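Local coordinates for protein endoglucanase (Clostridium thermocellum, PDB 2E4T) that probably hydrolyses internal beta-1,4-glucosidic bonds in cellulose and xyloglucan, this chain being the family 44 glycoside hydrolase part of a longer multidomain enzyme, at residues A[354-368]-A[386-400]. Numbering follows the deposited sequence.
Sequences KLAITEYDYGGGNHI and VYLATFWGDASNNYT. With ZN (zinc ion), chain B.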
ATOM      1  N   LYS A 354      -0.626  -0.909  13.342  1.00  5.28           N
ATOM      2  CA  LYS A 354      -0.941  -0.026  12.246  1.00  5.20           C
ATOM      3  C   LYS A 354      -1.531  -0.848  11.066  1.00  5.13           C
ATOM      4  O   LYS A 354      -1.523  -2.094  11.120  1.00  5.38           O
ATOM      5  CB  LYS A 354       0.348   0.708  11.792  1.00  6.21           C
ATOM      6  CG  LYS A 354       0.945   1.570  12.886  1.00  7.52           C
ATOM      7  CD  LYS A 354       2.389   2.009  12.640  1.00  8.77           C
ATOM      8  CE  LYS A 354       2.965   2.843  13.727  1.00  9.17           C
ATOM      9  NZ  LYS A 354       4.160   3.587  13.390  0.60 10.04           N
ATOM     10  N   LEU A 355      -2.036  -0.158  10.048  1.00  5.40           N
ATOM     11  CA  LEU A 355      -2.658  -0.825   8.898  1.00  5.30           C
ATOM     12  C   LEU A 355      -2.010  -0.314   7.606  1.00  4.82           C
ATOM     13  O   LEU A 355      -1.895   0.916   7.421  1.00  5.44           O
ATOM     14  CB  LEU A 355      -4.171  -0.547   8.894  1.00  5.72           C
ATOM     15  CG  LEU A 355      -4.947  -1.138   7.718  1.00  6.11           C
ATOM     16  CD1 LEU A 355      -4.871  -2.661   7.696  1.00  7.40           C
ATOM     17  CD2 LEU A 355      -6.410  -0.726   7.799  1.00  7.23           C
ATOM     18  N   ALA A 356      -1.616  -1.242   6.722  1.00  4.82           N
ATOM     19  CA  ALA A 356      -1.056  -0.841   5.437  1.00  4.71           C
ATOM     20  C   ALA A 356      -1.734  -1.625   4.318  1.00  4.75           C
ATOM     21  O   ALA A 356      -2.035  -2.814   4.460  1.00  5.41           O
ATOM     22  CB  ALA A 356       0.456  -1.087   5.391  1.00  5.68           C
ATOM     23  N   ILE A 357      -1.911  -0.931   3.183  1.00  4.59           N
ATOM     24  CA  ILE A 357      -2.452  -1.525   1.950  1.00  4.43           C
ATOM     25  C   ILE A 357      -1.287  -1.508   0.963  1.00  4.42           C
ATOM     26  O   ILE A 357      -1.020  -0.500   0.311  1.00  4.97           O
ATOM     27  CB  ILE A 357      -3.678  -0.769   1.413  1.00  5.14           C
ATOM     28  CG1 ILE A 357      -4.696  -0.455   2.527  1.00  6.12           C
ATOM     29  CG2 ILE A 357      -4.252  -1.553   0.267  1.00  5.99           C
ATOM     30  CD1 ILE A 357      -5.284  -1.644   3.253  1.00  6.88           C
ATOM     31  N   THR A 358      -0.538  -2.640   0.913  1.00  4.58           N
ATOM     32  CA  THR A 358       0.752  -2.628   0.239  1.00  4.98           C
ATOM     33  C   THR A 358       0.686  -2.992  -1.264  1.00  4.70           C
ATOM     34  O   THR A 358       1.704  -2.842  -1.960  1.00  4.76           O
ATOM     35  CB  THR A 358       1.767  -3.510   0.964  1.00  5.02           C
ATOM     36  OG1 THR A 358       1.294  -4.843   0.984  1.00  6.62           O
ATOM     37  CG2 THR A 358       2.123  -2.925   2.318  1.00  5.98           C
ATOM     38  N   GLU A 359      -0.486  -3.400  -1.748  1.00  4.77           N
ATOM     39  CA  GLU A 359      -0.753  -3.434  -3.174  1.00  4.55           C
ATOM     40  C   GLU A 359      -2.231  -3.090  -3.333  1.00  4.64           C
ATOM     41  O   GLU A 359      -3.080  -3.580  -2.558  1.00  4.95           O
ATOM     42  CB  GLU A 359      -0.530  -4.788  -3.853  1.00  4.97           C
ATOM     43  CG  GLU A 359       0.905  -5.252  -3.800  1.00  5.15           C
ATOM     44  CD  GLU A 359       1.184  -6.569  -4.496  1.00  5.18           C
ATOM     45  OE1 GLU A 359       0.378  -6.993  -5.374  1.00  6.12           O
ATOM     46  OE2 GLU A 359       2.264  -7.165  -4.199  1.00  5.76           O
ATOM     47  N   TYR A 360      -2.557  -2.310  -4.358  1.00  4.88           N
ATOM     48  CA  TYR A 360      -3.915  -2.035  -4.754  1.00  4.85           C
ATOM     49  C   TYR A 360      -3.825  -1.396  -6.153  1.00  5.01           C
ATOM     50  O   TYR A 360      -2.767  -0.871  -6.565  1.00  5.43           O
ATOM     51  CB  TYR A 360      -4.645  -1.076  -3.781  1.00  5.35           C
ATOM     52  CG  TYR A 360      -4.040   0.322  -3.729  1.00  5.04           C
ATOM     53  CD1 TYR A 360      -4.536   1.317  -4.558  1.00  5.50           C
ATOM     54  CD2 TYR A 360      -2.972   0.620  -2.905  1.00  5.06           C
ATOM     55  CE1 TYR A 360      -3.998   2.580  -4.597  1.00  5.70           C
ATOM     56  CE2 TYR A 360      -2.404   1.907  -2.906  1.00  4.95           C
ATOM     57  CZ  TYR A 360      -2.914   2.865  -3.764  1.00  5.18           C
ATOM     58  OH  TYR A 360      -2.386   4.129  -3.847  1.00  5.92           O
ATOM     59  N   ASP A 361      -4.962  -1.407  -6.864  1.00  5.14           N
ATOM     60  CA  ASP A 361      -5.095  -0.768  -8.191  1.00  4.99           C
ATOM     61  C   ASP A 361      -6.570  -0.746  -8.488  1.00  5.16           C
ATOM     62  O   ASP A 361      -7.199  -1.802  -8.568  1.00  6.11           O
ATOM     63  CB  ASP A 361      -4.332  -1.580  -9.224  1.00  6.44           C
ATOM     64  CG  ASP A 361      -4.517  -1.085 -10.663  1.00  7.26           C
ATOM     65  OD1 ASP A 361      -4.983   0.049 -10.865  1.00  7.22           O
ATOM     66  OD2 ASP A 361      -4.120  -1.859 -11.607  1.00 10.03           O
ATOM     67  N   TYR A 362      -7.132   0.481  -8.656  1.00  5.43           N
ATOM     68  CA  TYR A 362      -8.539   0.641  -8.992  1.00  5.16           C
ATOM     69  C   TYR A 362      -8.798   0.609 -10.510  1.00  5.37           C
ATOM     70  O   TYR A 362      -9.963   0.741 -10.930  1.00  6.36           O
ATOM     71  CB  TYR A 362      -9.111   1.899  -8.319  1.00  5.88           C
ATOM     72  CG  TYR A 362      -9.477   1.622  -6.881  1.00  5.47           C
ATOM     73  CD1 TYR A 362      -8.483   1.328  -5.920  1.00  6.08           C
ATOM     74  CD2 TYR A 362     -10.809   1.550  -6.488  1.00  5.83           C
ATOM     75  CE1 TYR A 362      -8.811   0.918  -4.635  1.00  6.19           C
ATOM     76  CE2 TYR A 362     -11.155   1.177  -5.206  1.00  6.25           C
ATOM     77  CZ  TYR A 362     -10.161   0.819  -4.289  1.00  6.31           C
ATOM     78  OH  TYR A 362     -10.433   0.400  -3.007  1.00  7.01           O
ATOM     79  N   GLY A 363      -7.745   0.380 -11.281  1.00  6.02           N
ATOM     80  CA  GLY A 363      -7.919   0.275 -12.720  1.00  6.18           C
ATOM     81  C   GLY A 363      -8.083   1.629 -13.372  1.00  5.65           C
ATOM     82  O   GLY A 363      -8.002   2.698 -12.764  1.00  6.14           O
ATOM     83  N   GLY A 364      -8.318   1.575 -14.711  1.00  6.35           N
ATOM     84  CA  GLY A 364      -8.541   2.805 -15.428  1.00  6.32           C
ATOM     85  C   GLY A 364      -7.413   3.819 -15.284  1.00  6.05           C
ATOM     86  O   GLY A 364      -7.649   5.013 -15.304  1.00  5.92           O
ATOM     87  N   GLY A 365      -6.166   3.337 -15.170  1.00  6.72           N
ATOM     88  CA  GLY A 365      -5.092   4.243 -14.706  1.00  7.36           C
ATOM     89  C   GLY A 365      -4.715   5.299 -15.723  1.00  6.86           C
ATOM     90  O   GLY A 365      -4.093   6.307 -15.366  1.00  7.11           O
ATOM     91  N   ASN A 366      -5.086   5.071 -16.989  1.00  7.50           N
ATOM     92  CA  ASN A 366      -4.903   6.025 -18.081  1.00  7.77           C
ATOM     93  C   ASN A 366      -6.216   6.735 -18.453  1.00  7.66           C
ATOM     94  O   ASN A 366      -6.320   7.358 -19.521  1.00  8.75           O
ATOM     95  CB  ASN A 366      -4.274   5.364 -19.300  1.00  9.59           C
ATOM     96  CG  ASN A 366      -5.183   4.290 -19.875  1.00 10.40           C
ATOM     97  OD1 ASN A 366      -6.159   3.887 -19.269  1.00 12.13           O
ATOM     98  ND2 ASN A 366      -4.899   3.887 -21.098  1.00 15.25           N
ATOM     99  N   HIS A 367      -7.188   6.717 -17.526  1.00  6.81           N
ATOM    100  CA  HIS A 367      -8.500   7.315 -17.737  1.00  7.11           C
ATOM    101  C   HIS A 367      -8.807   8.245 -16.568  1.00  5.97           C
ATOM    102  O   HIS A 367      -8.409   7.985 -15.413  1.00  5.82           O
ATOM    103  CB  HIS A 367      -9.589   6.202 -17.785  1.00  8.01           C
ATOM    104  CG  HIS A 367     -10.938   6.658 -18.220  1.00  7.90           C
ATOM    105  ND1 HIS A 367     -11.981   6.943 -17.339  1.00  7.24           N
ATOM    106  CD2 HIS A 367     -11.394   6.834 -19.479  1.00 12.59           C
ATOM    107  CE1 HIS A 367     -13.015   7.311 -18.082  1.00  8.45           C
ATOM    108  NE2 HIS A 367     -12.699   7.243 -19.381  1.00 12.06           N
ATOM    109  N   ILE A 368      -9.615   9.279 -16.823  1.00  5.97           N
ATOM    110  CA  ILE A 368      -9.954  10.222 -15.759  1.00  5.35           C
ATOM    111  C   ILE A 368     -10.531   9.477 -14.541  1.00  5.67           C
ATOM    112  O   ILE A 368     -10.234   9.893 -13.387  1.00  5.62           O
ATOM    113  CB  ILE A 368     -10.944  11.304 -16.257  1.00  5.78           C
ATOM    114  CG1 ILE A 368     -11.242  12.351 -15.182  1.00  6.60           C
ATOM    115  CG2 ILE A 368     -12.254  10.701 -16.777  1.00  7.29           C
ATOM    116  CD1 ILE A 368     -10.041  13.057 -14.578  1.00  6.53           C
ATOM    117  N   VAL A 386      -5.082   4.878   7.690  1.00  5.74           N
ATOM    118  CA  VAL A 386      -4.101   3.954   7.140  1.00  5.03           C
ATOM    119  C   VAL A 386      -2.708   4.539   7.307  1.00  4.65           C
ATOM    120  O   VAL A 386      -2.494   5.742   7.177  1.00  5.53           O
ATOM    121  CB  VAL A 386      -4.448   3.676   5.643  1.00  5.28           C
ATOM    122  CG1 VAL A 386      -3.388   2.918   4.931  1.00  6.16           C
ATOM    123  CG2 VAL A 386      -5.795   2.971   5.559  1.00  7.13           C
ATOM    124  N   TYR A 387      -1.739   3.656   7.635  1.00  4.92           N
ATOM    125  CA  TYR A 387      -0.372   4.080   7.911  1.00  4.78           C
ATOM    126  C   TYR A 387       0.519   4.182   6.666  1.00  4.83           C
ATOM    127  O   TYR A 387       1.340   5.103   6.530  1.00  5.22           O
ATOM    128  CB  TYR A 387       0.246   3.059   8.875  1.00  5.52           C
ATOM    129  CG  TYR A 387       1.685   3.304   9.205  1.00  5.53           C
ATOM    130  CD1 TYR A 387       2.087   4.461   9.886  1.00  6.32           C
ATOM    131  CD2 TYR A 387       2.656   2.358   8.876  1.00  5.93           C
ATOM    132  CE1 TYR A 387       3.425   4.665  10.204  1.00  6.82           C
ATOM    133  CE2 TYR A 387       3.997   2.549   9.243  1.00  6.77           C
ATOM    134  CZ  TYR A 387       4.360   3.700   9.930  1.00  6.30           C
ATOM    135  OH  TYR A 387       5.657   3.937  10.320  1.00  7.29           O
ATOM    136  N   LEU A 388       0.398   3.209   5.767  1.00  4.88           N
ATOM    137  CA  LEU A 388       1.273   3.150   4.595  1.00  4.69           C
ATOM    138  C   LEU A 388       0.436   2.525   3.488  1.00  4.55           C
ATOM    139  O   LEU A 388      -0.362   1.612   3.735  1.00  4.94           O
ATOM    140  CB  LEU A 388       2.549   2.345   4.904  1.00  5.25           C
ATOM    141  CG  LEU A 388       3.537   2.166   3.748  1.00  5.23           C
ATOM    142  CD1 LEU A 388       4.966   2.129   4.260  1.00  6.59           C
ATOM    143  CD2 LEU A 388       3.261   0.906   2.925  1.00  5.87           C
ATOM    144  N   ALA A 389       0.657   2.992   2.238  1.00  4.52           N
ATOM    145  CA  ALA A 389       0.011   2.337   1.100  1.00  4.51           C
ATOM    146  C   ALA A 389       0.939   2.510  -0.087  1.00  4.40           C
ATOM    147  O   ALA A 389       1.606   3.528  -0.245  1.00  4.86           O
ATOM    148  CB  ALA A 389      -1.386   2.910   0.847  1.00  5.15           C
ATOM    149  N   THR A 390       0.917   1.468  -0.941  1.00  4.88           N
ATOM    150  CA  THR A 390       1.770   1.446  -2.124  1.00  4.33           C
ATOM    151  C   THR A 390       0.986   0.875  -3.314  1.00  4.59           C
ATOM    152  O   THR A 390       0.647  -0.317  -3.337  1.00  5.02           O
ATOM    153  CB  THR A 390       3.122   0.666  -1.846  1.00  4.75           C
ATOM    154  OG1 THR A 390       2.871  -0.522  -1.108  1.00  5.20           O
ATOM    155  CG2 THR A 390       4.073   1.497  -1.028  1.00  5.13           C
ATOM    156  N   PHE A 391       0.707   1.753  -4.283  1.00  4.85           N
ATOM    157  CA  PHE A 391       0.028   1.358  -5.515  1.00  4.87           C
ATOM    158  C   PHE A 391       0.871   0.320  -6.264  1.00  4.61           C
ATOM    159  O   PHE A 391       2.122   0.413  -6.284  1.00  5.06           O
ATOM    160  CB  PHE A 391      -0.116   2.626  -6.379  1.00  5.19           C
ATOM    161  CG  PHE A 391      -0.633   2.378  -7.780  1.00  5.11           C
ATOM    162  CD1 PHE A 391      -1.954   2.003  -8.021  1.00  5.66           C
ATOM    163  CD2 PHE A 391       0.225   2.529  -8.871  1.00  5.55           C
ATOM    164  CE1 PHE A 391      -2.395   1.760  -9.312  1.00  5.90           C
ATOM    165  CE2 PHE A 391      -0.217   2.309 -10.160  1.00  6.00           C
ATOM    166  CZ  PHE A 391      -1.514   1.921 -10.375  1.00  6.00           C
ATOM    167  N   TRP A 392       0.222  -0.651  -6.916  1.00  5.15           N
ATOM    168  CA  TRP A 392       0.892  -1.594  -7.786  1.00  5.26           C
ATOM    169  C   TRP A 392       0.471  -1.323  -9.230  1.00  5.15           C
ATOM    170  O   TRP A 392      -0.715  -1.451  -9.549  1.00  6.13           O
ATOM    171  CB  TRP A 392       0.594  -3.055  -7.405  1.00  5.99           C
ATOM    172  CG  TRP A 392       1.401  -4.015  -8.252  1.00  6.48           C
ATOM    173  CD1 TRP A 392       1.166  -4.395  -9.541  1.00  7.55           C
ATOM    174  CD2 TRP A 392       2.653  -4.654  -7.885  1.00  6.32           C
ATOM    175  NE1 TRP A 392       2.185  -5.224 -10.017  1.00  8.40           N
ATOM    176  CE2 TRP A 392       3.106  -5.385  -9.016  1.00  7.37           C
ATOM    177  CE3 TRP A 392       3.424  -4.672  -6.727  1.00  6.46           C
ATOM    178  CZ2 TRP A 392       4.326  -6.101  -8.996  1.00  8.25           C
ATOM    179  CZ3 TRP A 392       4.640  -5.396  -6.720  1.00  7.01           C
ATOM    180  CH2 TRP A 392       5.061  -6.110  -7.842  1.00  7.60           C
ATOM    181  N   GLY A 393       1.450  -0.926 -10.040  1.00  5.48           N
ATOM    182  CA  GLY A 393       1.199  -0.617 -11.438  1.00  6.03           C
ATOM    183  C   GLY A 393       2.278   0.296 -11.949  1.00  5.31           C
ATOM    184  O   GLY A 393       3.010   0.926 -11.187  1.00  6.17           O
ATOM    185  N   ASP A 394       2.384   0.383 -13.280  1.00  6.46           N
ATOM    186  CA  ASP A 394       3.527   1.052 -13.900  1.00  6.18           C
ATOM    187  C   ASP A 394       3.249   2.518 -14.275  1.00  5.65           C
ATOM    188  O   ASP A 394       2.162   3.075 -14.036  1.00  5.79           O
ATOM    189  CB  ASP A 394       4.077   0.220 -15.061  1.00  7.86           C
ATOM    190  CG  ASP A 394       3.209   0.218 -16.263  1.00  9.34           C
ATOM    191  OD1 ASP A 394       2.361   1.147 -16.426  1.00  8.62           O
ATOM    192  OD2 ASP A 394       3.400  -0.710 -17.108  1.00 14.13           O
ATOM    193  N   ALA A 395       4.271   3.132 -14.885  1.00  6.16           N
ATOM    194  CA  ALA A 395       4.269   4.551 -15.169  1.00  5.61           C
ATOM    195  C   ALA A 395       3.326   4.937 -16.301  1.00  5.61           C
ATOM    196  O   ALA A 395       3.150   6.134 -16.603  1.00  6.21           O
ATOM    197  CB  ALA A 395       5.695   5.008 -15.470  1.00  6.92           C
ATOM    198  N   SER A 396       2.681   3.948 -16.952  1.00  5.75           N
ATOM    199  CA  SER A 396       1.684   4.258 -17.965  1.00  6.02           C
ATOM    200  C   SER A 396       0.345   4.690 -17.361  1.00  6.21           C
ATOM    201  O   SER A 396      -0.558   5.123 -18.082  1.00  7.07           O
ATOM    202  CB  SER A 396       1.456   3.091 -18.920  1.00  6.92           C
ATOM    203  OG  SER A 396       0.745   2.039 -18.295  1.00  8.66           O
ATOM    204  N   ASN A 397       0.199   4.552 -16.037  1.00  5.86           N
ATOM    205  CA  ASN A 397      -1.030   4.943 -15.341  1.00  5.89           C
ATOM    206  C   ASN A 397      -1.004   6.440 -15.035  1.00  5.76           C
ATOM    207  O   ASN A 397      -0.848   6.863 -13.863  1.00  5.76           O
ATOM    208  CB  ASN A 397      -1.194   4.100 -14.077  1.00  6.32           C
ATOM    209  CG  ASN A 397      -1.411   2.655 -14.374  1.00  7.01           C
ATOM    210  OD1 ASN A 397      -2.510   2.274 -14.750  1.00 10.89           O
ATOM    211  ND2 ASN A 397      -0.394   1.808 -14.137  1.00  7.10           N
ATOM    212  N   ASN A 398      -1.091   7.241 -16.093  1.00  5.45           N
ATOM    213  CA  ASN A 398      -0.867   8.695 -15.953  1.00  5.65           C
ATOM    214  C   ASN A 398      -1.907   9.376 -15.062  1.00  5.13           C
ATOM    215  O   ASN A 398      -1.579  10.328 -14.358  1.00  5.76           O
ATOM    216  CB  ASN A 398      -0.804   9.382 -17.324  1.00  6.11           C
ATOM    217  CG  ASN A 398      -2.012   9.109 -18.192  1.00  5.89           C
ATOM    218  OD1 ASN A 398      -2.346   7.942 -18.469  1.00  7.21           O
ATOM    219  ND2 ASN A 398      -2.661  10.169 -18.695  1.00  6.91           N
ATOM    220  N   TYR A 399      -3.182   8.949 -15.160  1.00  5.40           N
ATOM    221  CA  TYR A 399      -4.193   9.518 -14.273  1.00  5.43           C
ATOM    222  C   TYR A 399      -4.020   9.041 -12.834  1.00  5.33           C
ATOM    223  O   TYR A 399      -4.220   9.839 -11.898  1.00  5.37           O
ATOM    224  CB  TYR A 399      -5.605   9.316 -14.811  1.00  5.36           C
ATOM    225  CG  TYR A 399      -5.993  10.356 -15.824  1.00  5.51           C
ATOM    226  CD1 TYR A 399      -6.385  11.618 -15.414  1.00  5.73           C
ATOM    227  CD2 TYR A 399      -5.968  10.090 -17.206  1.00  6.11           C
ATOM    228  CE1 TYR A 399      -6.761  12.605 -16.344  1.00  6.01           C
ATOM    229  CE2 TYR A 399      -6.339  11.060 -18.141  1.00  6.33           C
ATOM    230  CZ  TYR A 399      -6.756  12.313 -17.707  1.00  6.19           C
ATOM    231  OH  TYR A 399      -7.130  13.239 -18.648  1.00  7.21           O
ATOM    232  N   THR A 400      -3.624   7.768 -12.609  1.00  5.45           N
ATOM    233  CA  THR A 400      -3.327   7.365 -11.239  1.00  5.32           C
ATOM    234  C   THR A 400      -2.222   8.260 -10.679  1.00  5.19           C
ATOM    235  O   THR A 400      -2.252   8.702  -9.501  1.00  5.54           O
ATOM    236  CB  THR A 400      -2.865   5.895 -11.211  1.00  5.61           C
ATOM    237  OG1 THR A 400      -3.746   5.102 -11.986  1.00  6.44           O
ATOM    238  CG2 THR A 400      -2.712   5.390  -9.808  1.00  6.19           C
TER
HETATM  239 ZN    ZN B 700       3.439   8.015 -16.037  0.88  4.99          ZN
HETATM  240  O   HOH W   1      -4.808   1.034 -13.594  1.00 14.86           O
HETATM  241  O   HOH W   2      -1.972  -3.447 -10.982  1.00 15.71           O
HETATM  242  O   HOH W   3      -6.301   4.207 -10.901  1.00  8.68           O
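Ala356 and Ile357 pair in parallel with Leu388 and Ala389 in the TIM-like barrel, joining two neighbouring strands of a beta-alpha-beta unit whose connecting helix is 368-384. The short strand axes run 7° apart, and Ile357 both donates to Leu388 O (N to O 3.0 Å) and accepts from Thr390 N, the alternation expected of parallel pairing. At the start, Lys354, in one of its two modelled conformers, lays its extended chain over the Tyr387 ring, CD standing 3.5 Å from the ring centroid almost on the normal, a CH-pi contact; Glu226 receives a salt bridge from Lys354 NZ and a hydrogen bond from Tyr387 OH.

Further on, Thr390 OG1 donates to Thr358 O at 2.7 Å, but from well above the carbonyl plane. Glu359 and Trp392 lie side by side, carboxylate and indole planes 29° apart, with Glu359 CD 3.7 Å from Trp392 CE3. Arg42 and Tyr285 hold the two carboxylate oxygens near the C-terminal end of the strand, the end where TIM-barrel hydrolases place their active sites. Tyr360 takes CG between its backbone N and carbonyl carbon (chi1 64°), bringing the ring under Phe391 CA; the edge of Phe391 meets its face in a T-shaped pair, while Tyr360 O receives a straight bond from Trp392 N (3.0 Å).

Beyond the strands, water bridges Asp361 OD2 to Trp392 O, and a second water links Asp361 OD1 to Asn397 OD1. Asp394 OD1 closes an Asx turn onto Ser396 N, and the following Ala395 O binds zinc at 2.0 Å, with Asp35 and Glu401 completing the protein ligands. At the far end Ile368 CA sits over the Tyr399 ring, and Thr400 N donates to a lone pair of Gly365 O, in the carbonyl plane, at 3.2 Å.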